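Local coordinates for uncharacterized protein (Parabacteroides merdae, PDB 4R7F) that is of unknown function but is built of three immunoglobulin-like beta-sandwich domains, the first resembling that of type 9 secretion system plug proteins, at residues Tyr55-Cys60 / Gly114-Gln119; Ser70-Met75 / Gln109-Gly114. All coordinates share one frame; numbering follows the deposited sequence.

Interaction 1. Residues Tyr55-Cys60 / Gly114-Gln119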
ATOM      1  N   TYR A  55      -3.812 -35.198   2.820  1.00 51.51           N
ATOM      2  CA  TYR A  55      -4.355 -34.183   3.747  1.00 44.45           C
ATOM      3  C   TYR A  55      -5.828 -34.360   4.108  1.00 43.92           C
ATOM      4  O   TYR A  55      -6.575 -34.972   3.364  1.00 39.50           O
ATOM      5  CB  TYR A  55      -4.148 -32.783   3.167  1.00 38.65           C
ATOM      6  CG  TYR A  55      -4.896 -32.520   1.889  1.00 41.20           C
ATOM      7  CD1 TYR A  55      -4.373 -32.936   0.671  1.00 47.13           C
ATOM      8  CD2 TYR A  55      -6.105 -31.834   1.882  1.00 40.39           C
ATOM      9  CE1 TYR A  55      -5.036 -32.700  -0.516  1.00 43.47           C
ATOM     10  CE2 TYR A  55      -6.775 -31.582   0.687  1.00 43.96           C
ATOM     11  CZ  TYR A  55      -6.233 -32.030  -0.511  1.00 46.79           C
ATOM     12  OH  TYR A  55      -6.858 -31.823  -1.720  1.00 46.50           O
ATOM     13  N   ASN A  56      -6.201 -33.828   5.277  1.00 41.25           N
ATOM     14  CA  ASN A  56      -7.584 -33.648   5.694  1.00 43.84           C
ATOM     15  C   ASN A  56      -7.952 -32.174   5.839  1.00 46.02           C
ATOM     16  O   ASN A  56      -7.141 -31.357   6.291  1.00 39.70           O
ATOM     17  CB  ASN A  56      -7.842 -34.272   7.069  1.00 49.94           C
ATOM     18  CG  ASN A  56      -7.478 -35.724   7.131  1.00 55.02           C
ATOM     19  OD1 ASN A  56      -7.681 -36.495   6.192  1.00 60.57           O
ATOM     20  ND2 ASN A  56      -6.951 -36.112   8.262  1.00 61.61           N
ATOM     21  N   VAL A  57      -9.208 -31.863   5.537  1.00 41.36           N
ATOM     22  CA  VAL A  57      -9.755 -30.534   5.691  1.00 39.95           C
ATOM     23  C   VAL A  57     -10.557 -30.479   6.992  1.00 42.64           C
ATOM     24  O   VAL A  57     -11.470 -31.292   7.219  1.00 40.38           O
ATOM     25  CB  VAL A  57     -10.621 -30.183   4.471  1.00 38.90           C
ATOM     26  CG1 VAL A  57     -11.151 -28.769   4.548  1.00 41.75           C
ATOM     27  CG2 VAL A  57      -9.791 -30.346   3.209  1.00 42.47           C
ATOM     28  N   VAL A  58     -10.200 -29.531   7.860  1.00 40.24           N
ATOM     29  CA  VAL A  58     -10.917 -29.329   9.120  1.00 33.33           C
ATOM     30  C   VAL A  58     -11.583 -27.973   9.086  1.00 38.63           C
ATOM     31  O   VAL A  58     -10.931 -26.947   8.878  1.00 33.25           O
ATOM     32  CB  VAL A  58     -10.006 -29.399  10.351  1.00 34.96           C
ATOM     33  CG1 VAL A  58     -10.803 -29.094  11.599  1.00 37.50           C
ATOM     34  CG2 VAL A  58      -9.350 -30.774  10.491  1.00 37.89           C
ATOM     35  N   HIS A  59     -12.895 -27.966   9.274  1.00 40.03           N
ATOM     36  CA  HIS A  59     -13.593 -26.720   9.346  1.00 37.40           C
ATOM     37  C   HIS A  59     -13.598 -26.223  10.800  1.00 40.43           C
ATOM     38  O   HIS A  59     -13.941 -26.989  11.715  1.00 32.43           O
ATOM     39  CB  HIS A  59     -15.015 -26.833   8.827  1.00 35.56           C
ATOM     40  CG  HIS A  59     -15.697 -25.507   8.746  1.00 37.51           C
ATOM     41  ND1 HIS A  59     -16.454 -24.994   9.778  1.00 35.82           N
ATOM     42  CD2 HIS A  59     -15.661 -24.546   7.794  1.00 36.81           C
ATOM     43  CE1 HIS A  59     -16.906 -23.804   9.435  1.00 37.98           C
ATOM     44  NE2 HIS A  59     -16.414 -23.495   8.249  1.00 29.53           N
ATOM     45  N   CYS A  60     -13.258 -24.931  10.983  1.00 34.59           N
ATOM     46  CA  CYS A  60     -13.136 -24.327  12.297  1.00 36.50           C
ATOM     47  C   CYS A  60     -14.040 -23.138  12.500  1.00 33.51           C
ATOM     48  O   CYS A  60     -14.430 -22.439  11.583  1.00 34.60           O
ATOM     49  CB  CYS A  60     -11.685 -23.884  12.551  1.00 40.95           C
ATOM     50  SG  CYS A  60     -10.474 -25.215  12.424  1.00 35.59           S
ATOM     51  N   GLY A 114     -15.601 -19.556   6.254  1.00 31.18           N
ATOM     52  CA  GLY A 114     -15.083 -19.759   7.610  1.00 32.56           C
ATOM     53  C   GLY A 114     -13.605 -20.075   7.621  1.00 37.35           C
ATOM     54  O   GLY A 114     -12.886 -19.875   6.615  1.00 31.23           O
ATOM     55  N   ASN A 115     -13.163 -20.585   8.767  1.00 29.39           N
ATOM     56  CA  ASN A 115     -11.770 -20.914   8.984  1.00 26.24           C
ATOM     57  C   ASN A 115     -11.497 -22.386   8.614  1.00 30.10           C
ATOM     58  O   ASN A 115     -12.243 -23.275   9.041  1.00 37.83           O
ATOM     59  CB  ASN A 115     -11.441 -20.660  10.438  1.00 23.40           C
ATOM     60  CG  ASN A 115     -11.335 -19.183  10.768  1.00 30.22           C
ATOM     61  OD1 ASN A 115     -11.154 -18.350   9.882  1.00 23.17           O
ATOM     62  ND2 ASN A 115     -11.485 -18.848  12.052  1.00 36.28           N
ATOM     63  N   TYR A 116     -10.458 -22.633   7.832  1.00 27.21           N
ATOM     64  CA  TYR A 116     -10.076 -24.016   7.442  1.00 32.89           C
ATOM     65  C   TYR A 116      -8.652 -24.367   7.883  1.00 37.47           C
ATOM     66  O   TYR A 116      -7.736 -23.545   7.773  1.00 34.06           O
ATOM     67  CB  TYR A 116     -10.182 -24.238   5.931  1.00 31.91           C
ATOM     68  CG  TYR A 116     -11.604 -24.284   5.421  1.00 36.20           C
ATOM     69  CD1 TYR A 116     -12.271 -23.128   5.030  1.00 35.97           C
ATOM     70  CD2 TYR A 116     -12.285 -25.474   5.349  1.00 36.98           C
ATOM     71  CE1 TYR A 116     -13.587 -23.167   4.604  1.00 35.35           C
ATOM     72  CE2 TYR A 116     -13.593 -25.520   4.915  1.00 37.57           C
ATOM     73  CZ  TYR A 116     -14.234 -24.371   4.547  1.00 37.80           C
ATOM     74  OH  TYR A 116     -15.514 -24.460   4.107  1.00 33.21           O
ATOM     75  N   ALA A 117      -8.488 -25.592   8.398  1.00 31.47           N
ATOM     76  CA  ALA A 117      -7.203 -26.122   8.756  1.00 28.20           C
ATOM     77  C   ALA A 117      -6.919 -27.387   7.962  1.00 37.64           C
ATOM     78  O   ALA A 117      -7.690 -28.357   7.981  1.00 42.02           O
ATOM     79  CB  ALA A 117      -7.144 -26.392  10.231  1.00 28.32           C
ATOM     80  N   ILE A 118      -5.798 -27.357   7.247  1.00 37.42           N
ATOM     81  CA  ILE A 118      -5.363 -28.458   6.404  1.00 34.43           C
ATOM     82  C   ILE A 118      -4.314 -29.240   7.158  1.00 32.68           C
ATOM     83  O   ILE A 118      -3.228 -28.724   7.402  1.00 32.69           O
ATOM     84  CB  ILE A 118      -4.755 -27.954   5.079  1.00 34.78           C
ATOM     85  CG1 ILE A 118      -5.783 -27.164   4.284  1.00 35.91           C
ATOM     86  CG2 ILE A 118      -4.267 -29.112   4.247  1.00 38.56           C
ATOM     87  CD1 ILE A 118      -7.146 -27.817   4.185  1.00 39.75           C
ATOM     88  N   GLN A 119      -4.620 -30.478   7.541  1.00 32.08           N
ATOM     89  CA  GLN A 119      -3.650 -31.277   8.289  1.00 35.64           C
ATOM     90  C   GLN A 119      -3.059 -32.264   7.328  1.00 37.63           C
ATOM     91  O   GLN A 119      -3.791 -32.933   6.631  1.00 37.69           O
ATOM     92  CB  GLN A 119      -4.309 -31.999   9.431  1.00 40.89           C
ATOM     93  CG  GLN A 119      -5.157 -31.076  10.241  1.00 36.82           C
ATOM     94  CD  GLN A 119      -5.161 -31.445  11.682  1.00 40.32           C
ATOM     95  OE1 GLN A 119      -5.961 -32.266  12.134  1.00 37.97           O
ATOM     96  NE2 GLN A 119      -4.256 -30.836  12.426  1.00 38.78           N
TER
HETATM   97  O   HOH W   1     -15.296 -19.906  11.001  1.00 27.82           O
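Five backbone hydrogen bonds tie 55-60 to 114-119 as antiparallel neighbours in a sheet of an immunoglobulin-like beta sandwich. Asn56 and Gln119 exchange N-H and C=O in both directions, as do Val58 and Ala117, whose Ala117 N to Val58 O bond is nearly straight at 170°. At the far end Cys60 N donates to Asn115 O over 2.7 Å, and a water bridges the pair's remaining two groups, donating a hydrogen bond to Cys60 O and accepting one from Asn115 N. In all five backbone bonds the donor lies in the plane of the carbonyl it meets.

Between the hydrogen-bonded pairs, His59 faces Tyr116 on the side of the sheet that also carries Val57 and Ile118. The His59 ring, CG anti to its backbone N (chi1 -173°), turns its CD2 edge onto the face of Tyr116 in a T-shaped stack, centroids 5.0 Å apart and planes at 79°. Both ends of the imidazole are gripped, ND1 by Ser67 OG and NE2 by Ser113 O, which fixes its rotation. Val57 CG1 leans obliquely on the same phenol ring, 3.6 Å from Tyr116 CD2, while the Tyr116 hydroxyl bonds to Val112 O. A leucine at Tyr116 has neither aromatic face nor hydroxyl and would probably leave the His59 edge less well packed and Val112 O without this partner. On the opposite face, Val58 CB meets Ala117 CB, and Cys60 SG lies 4.2 Å from that Ala117 methyl. Back on the Tyr116 face, Ile118 reaches both ways, CD1 to Val57 CG2 and CG2 to Tyr55 CB, the latter 3.8 Å apart.

Interaction 2. Residues Ser70-Met75 / Gln109-Gly114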
ATOM      1  N   SER A  70     -19.813 -31.547   9.731  1.00 50.39           N
ATOM      2  CA  SER A  70     -19.259 -32.775   9.151  0.50 46.76           C
ATOM      3  C   SER A  70     -18.754 -32.463   7.741  1.00 48.02           C
ATOM      4  O   SER A  70     -19.254 -31.550   7.100  1.00 52.18           O
ATOM      5  CB  SER A  70     -20.319 -33.887   9.087  0.50 52.21           C
ATOM      6  OG  SER A  70     -20.926 -34.126  10.348  0.50 47.71           O
ATOM      7  N   PRO A  71     -17.755 -33.219   7.248  1.00 43.68           N
ATOM      8  CA  PRO A  71     -17.180 -32.928   5.938  1.00 46.07           C
ATOM      9  C   PRO A  71     -18.159 -32.685   4.807  1.00 51.00           C
ATOM     10  O   PRO A  71     -17.904 -31.822   3.958  1.00 53.80           O
ATOM     11  CB  PRO A  71     -16.352 -34.173   5.639  1.00 52.14           C
ATOM     12  CG  PRO A  71     -15.915 -34.649   6.976  1.00 47.52           C
ATOM     13  CD  PRO A  71     -17.077 -34.367   7.889  1.00 45.63           C
ATOM     14  N   ILE A  72     -19.269 -33.410   4.774  1.00 48.07           N
ATOM     15  CA  ILE A  72     -20.222 -33.230   3.650  1.00 57.20           C
ATOM     16  C   ILE A  72     -20.878 -31.839   3.696  1.00 60.22           C
ATOM     17  O   ILE A  72     -21.204 -31.268   2.652  1.00 57.89           O
ATOM     18  CB  ILE A  72     -21.265 -34.391   3.528  1.00 68.41           C
ATOM     19  CG1 ILE A  72     -21.892 -34.418   2.112  1.00 67.89           C
ATOM     20  CG2 ILE A  72     -22.312 -34.360   4.649  1.00 52.22           C
ATOM     21  CD1 ILE A  72     -20.887 -34.628   0.978  1.00 86.07           C
ATOM     22  N   GLU A  73     -21.025 -31.287   4.902  1.00 58.49           N
ATOM     23  CA  GLU A  73     -21.565 -29.938   5.074  1.00 48.12           C
ATOM     24  C   GLU A  73     -20.613 -28.846   4.572  1.00 52.43           C
ATOM     25  O   GLU A  73     -21.075 -27.791   4.151  1.00 43.72           O
ATOM     26  CB  GLU A  73     -21.909 -29.676   6.549  1.00 48.60           C
ATOM     27  CG  GLU A  73     -23.102 -30.468   7.086  1.00 45.97           C
ATOM     28  CD  GLU A  73     -23.297 -30.272   8.580  1.00 53.04           C
ATOM     29  OE1 GLU A  73     -22.595 -30.976   9.337  1.00 48.04           O
ATOM     30  OE2 GLU A  73     -24.123 -29.397   9.000  1.00 57.26           O
ATOM     31  N   TYR A  74     -19.295 -29.083   4.596  1.00 52.49           N
ATOM     32  CA  TYR A  74     -18.349 -28.010   4.254  1.00 41.51           C
ATOM     33  C   TYR A  74     -17.489 -28.167   3.050  1.00 39.02           C
ATOM     34  O   TYR A  74     -16.988 -27.155   2.569  1.00 40.28           O
ATOM     35  CB  TYR A  74     -17.470 -27.613   5.428  1.00 42.26           C
ATOM     36  CG  TYR A  74     -16.557 -28.662   6.027  1.00 36.39           C
ATOM     37  CD1 TYR A  74     -15.331 -28.981   5.442  1.00 30.82           C
ATOM     38  CD2 TYR A  74     -16.884 -29.254   7.248  1.00 38.08           C
ATOM     39  CE1 TYR A  74     -14.477 -29.890   6.051  1.00 31.75           C
ATOM     40  CE2 TYR A  74     -16.046 -30.153   7.868  1.00 36.21           C
ATOM     41  CZ  TYR A  74     -14.851 -30.479   7.274  1.00 30.97           C
ATOM     42  OH  TYR A  74     -14.053 -31.373   7.937  1.00 29.77           O
HETATM   43  N   MSE A  75     -17.321 -29.393   2.554  1.00 43.82           N
HETATM   44  CA  MSE A  75     -16.475 -29.685   1.380  0.50 42.58           C
HETATM   45  C   MSE A  75     -17.163 -30.644   0.440  1.00 52.44           C
HETATM   46  O   MSE A  75     -17.910 -31.537   0.882  1.00 58.43           O
HETATM   47  CB  MSE A  75     -15.130 -30.328   1.772  0.50 39.95           C
HETATM   48  CG  MSE A  75     -15.253 -31.693   2.477  0.50 38.46           C
HETATM   49 SE   MSE A  75     -13.608 -32.407   3.311  0.38 35.63          SE
HETATM   50  CE  MSE A  75     -12.541 -32.778   1.698  0.50 36.90           C
ATOM     51  N   GLN A 109     -13.510 -28.843  -3.187  1.00 48.49           N
ATOM     52  CA  GLN A 109     -14.053 -27.496  -3.203  1.00 47.71           C
ATOM     53  C   GLN A 109     -14.801 -27.296  -1.895  1.00 55.07           C
ATOM     54  O   GLN A 109     -15.184 -28.266  -1.241  1.00 47.23           O
ATOM     55  CB  GLN A 109     -14.992 -27.276  -4.385  1.00 51.85           C
ATOM     56  CG  GLN A 109     -14.494 -27.805  -5.724  1.00 57.80           C
ATOM     57  CD  GLN A 109     -14.843 -29.256  -5.939  1.00 51.51           C
ATOM     58  OE1 GLN A 109     -15.973 -29.689  -5.687  1.00 60.02           O
ATOM     59  NE2 GLN A 109     -13.859 -30.033  -6.383  1.00 48.51           N
ATOM     60  N   PHE A 110     -14.981 -26.035  -1.511  1.00 46.35           N
ATOM     61  CA  PHE A 110     -15.588 -25.706  -0.234  1.00 46.61           C
ATOM     62  C   PHE A 110     -17.030 -25.283  -0.437  1.00 47.34           C
ATOM     63  O   PHE A 110     -17.354 -24.630  -1.417  1.00 42.36           O
ATOM     64  CB  PHE A 110     -14.821 -24.570   0.439  1.00 45.30           C
ATOM     65  CG  PHE A 110     -13.350 -24.836   0.574  1.00 38.46           C
ATOM     66  CD1 PHE A 110     -12.897 -25.803   1.427  1.00 37.80           C
ATOM     67  CD2 PHE A 110     -12.430 -24.111  -0.161  1.00 38.17           C
ATOM     68  CE1 PHE A 110     -11.550 -26.065   1.542  1.00 41.49           C
ATOM     69  CE2 PHE A 110     -11.085 -24.347  -0.030  1.00 39.52           C
ATOM     70  CZ  PHE A 110     -10.646 -25.337   0.815  1.00 38.05           C
ATOM     71  N   LYS A 111     -17.881 -25.643   0.510  1.00 39.01           N
ATOM     72  CA  LYS A 111     -19.276 -25.320   0.436  1.00 39.27           C
ATOM     73  C   LYS A 111     -19.660 -24.149   1.310  1.00 43.43           C
ATOM     74  O   LYS A 111     -20.726 -23.608   1.116  1.00 50.24           O
ATOM     75  CB  LYS A 111     -20.107 -26.521   0.865  1.00 42.84           C
ATOM     76  CG  LYS A 111     -20.091 -27.655  -0.128  1.00 46.71           C
ATOM     77  CD  LYS A 111     -20.850 -28.835   0.424  1.00 55.57           C
ATOM     78  CE  LYS A 111     -20.944 -29.908  -0.640  1.00 69.81           C
ATOM     79  NZ  LYS A 111     -21.485 -31.150  -0.049  1.00 82.94           N
ATOM     80  N   VAL A 112     -18.839 -23.788   2.301  1.00 43.77           N
ATOM     81  CA  VAL A 112     -19.212 -22.718   3.247  1.00 35.80           C
ATOM     82  C   VAL A 112     -18.002 -21.856   3.545  1.00 39.75           C
ATOM     83  O   VAL A 112     -16.861 -22.247   3.317  1.00 32.04           O
ATOM     84  CB  VAL A 112     -19.774 -23.239   4.600  1.00 34.94           C
ATOM     85  CG1 VAL A 112     -21.135 -23.942   4.422  1.00 35.88           C
ATOM     86  CG2 VAL A 112     -18.765 -24.154   5.279  1.00 42.79           C
ATOM     87  N   SER A 113     -18.260 -20.680   4.085  1.00 31.05           N
ATOM     88  CA  SER A 113     -17.192 -19.808   4.457  1.00 36.68           C
ATOM     89  C   SER A 113     -16.638 -20.240   5.807  1.00 29.05           C
ATOM     90  O   SER A 113     -17.169 -21.138   6.454  1.00 31.93           O
ATOM     91  CB  SER A 113     -17.718 -18.375   4.515  1.00 29.34           C
ATOM     92  OG  SER A 113     -18.573 -18.204   5.614  1.00 26.28           O
ATOM     93  N   GLY A 114     -15.601 -19.556   6.254  1.00 31.18           N
ATOM     94  CA  GLY A 114     -15.083 -19.759   7.610  1.00 32.56           C
ATOM     95  C   GLY A 114     -13.605 -20.075   7.621  1.00 37.35           C
ATOM     96  O   GLY A 114     -12.886 -19.875   6.615  1.00 31.23           O
TER
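Lys111 carries most of this contact, binding a short helical turn with both its backbone and its side chain. Its N-H points almost straight (175°) at Tyr74 O over a Lys111 N to Tyr74 O distance of 2.7 Å, although the donor stands above the carbonyl plane. From there the side chain runs fully extended beyond CG across the C-terminal part of the turn, CB passing 3.7 Å from Glu73 O and CD coming still nearer to Ile72 O. The ammonium ends on that same carbonyl: Lys111 NZ donates to Ile72 O at 2.7 Å, this time in the carbonyl plane. Ile72 CD1 comes across the tip, 3.7 Å from Lys111 NZ. A positive charge beside these helical carbonyls would probably be electrostatically favourable.

Next to this polar grip, Val112 CG2 touches Tyr74 CB at 3.7 Å. Met75, present as selenomethionine, faces Phe110 as an antiparallel non-hydrogen-bonded pair; its CA makes a C-H...O contact with Gln109 O, the CA and O lying 3.2 Å apart.

The helical turn is shaped from within. Pro71 O accepts from both Tyr74 N and Met75 N, and Ser70 N donates to Glu73 OE1, so the Glu73 carboxylate closes back over the start of the turn. The other oxygen, Glu73 OE2, forms a salt bridge with Arg386. Tyr74 has CG in the crowded position between its backbone N and carbonyl carbon (chi1 61°), laying one ring face over Pro71 CA.

Thus helix 71-74 leads directly into strand 75-76, which pairs with strand 109-110 in a two-stranded antiparallel ribbon, and Met75 and Phe110 of that ribbon both rest against Val57 of strand 53-60.

Centres about 9 Å apart, the two contacts illustrate how a sheet and the connection flanking it can be fastened together. Interaction 2 is nested within the loop closed by interaction 1: strand 53-60 is followed by helix 71-74, and strand 109-110 by strand 114-122, with Gly114 common to both contacts. Tyr74 OH and Val57 O join them, 2.7 Å apart, and Tyr74 CD2 packs on His59 CB. All four segments belong to the region related to the first domain of type 9 secretion system plug proteins. Through these ties the small ribbon and helical turn sit against the sheet as part of the same domain.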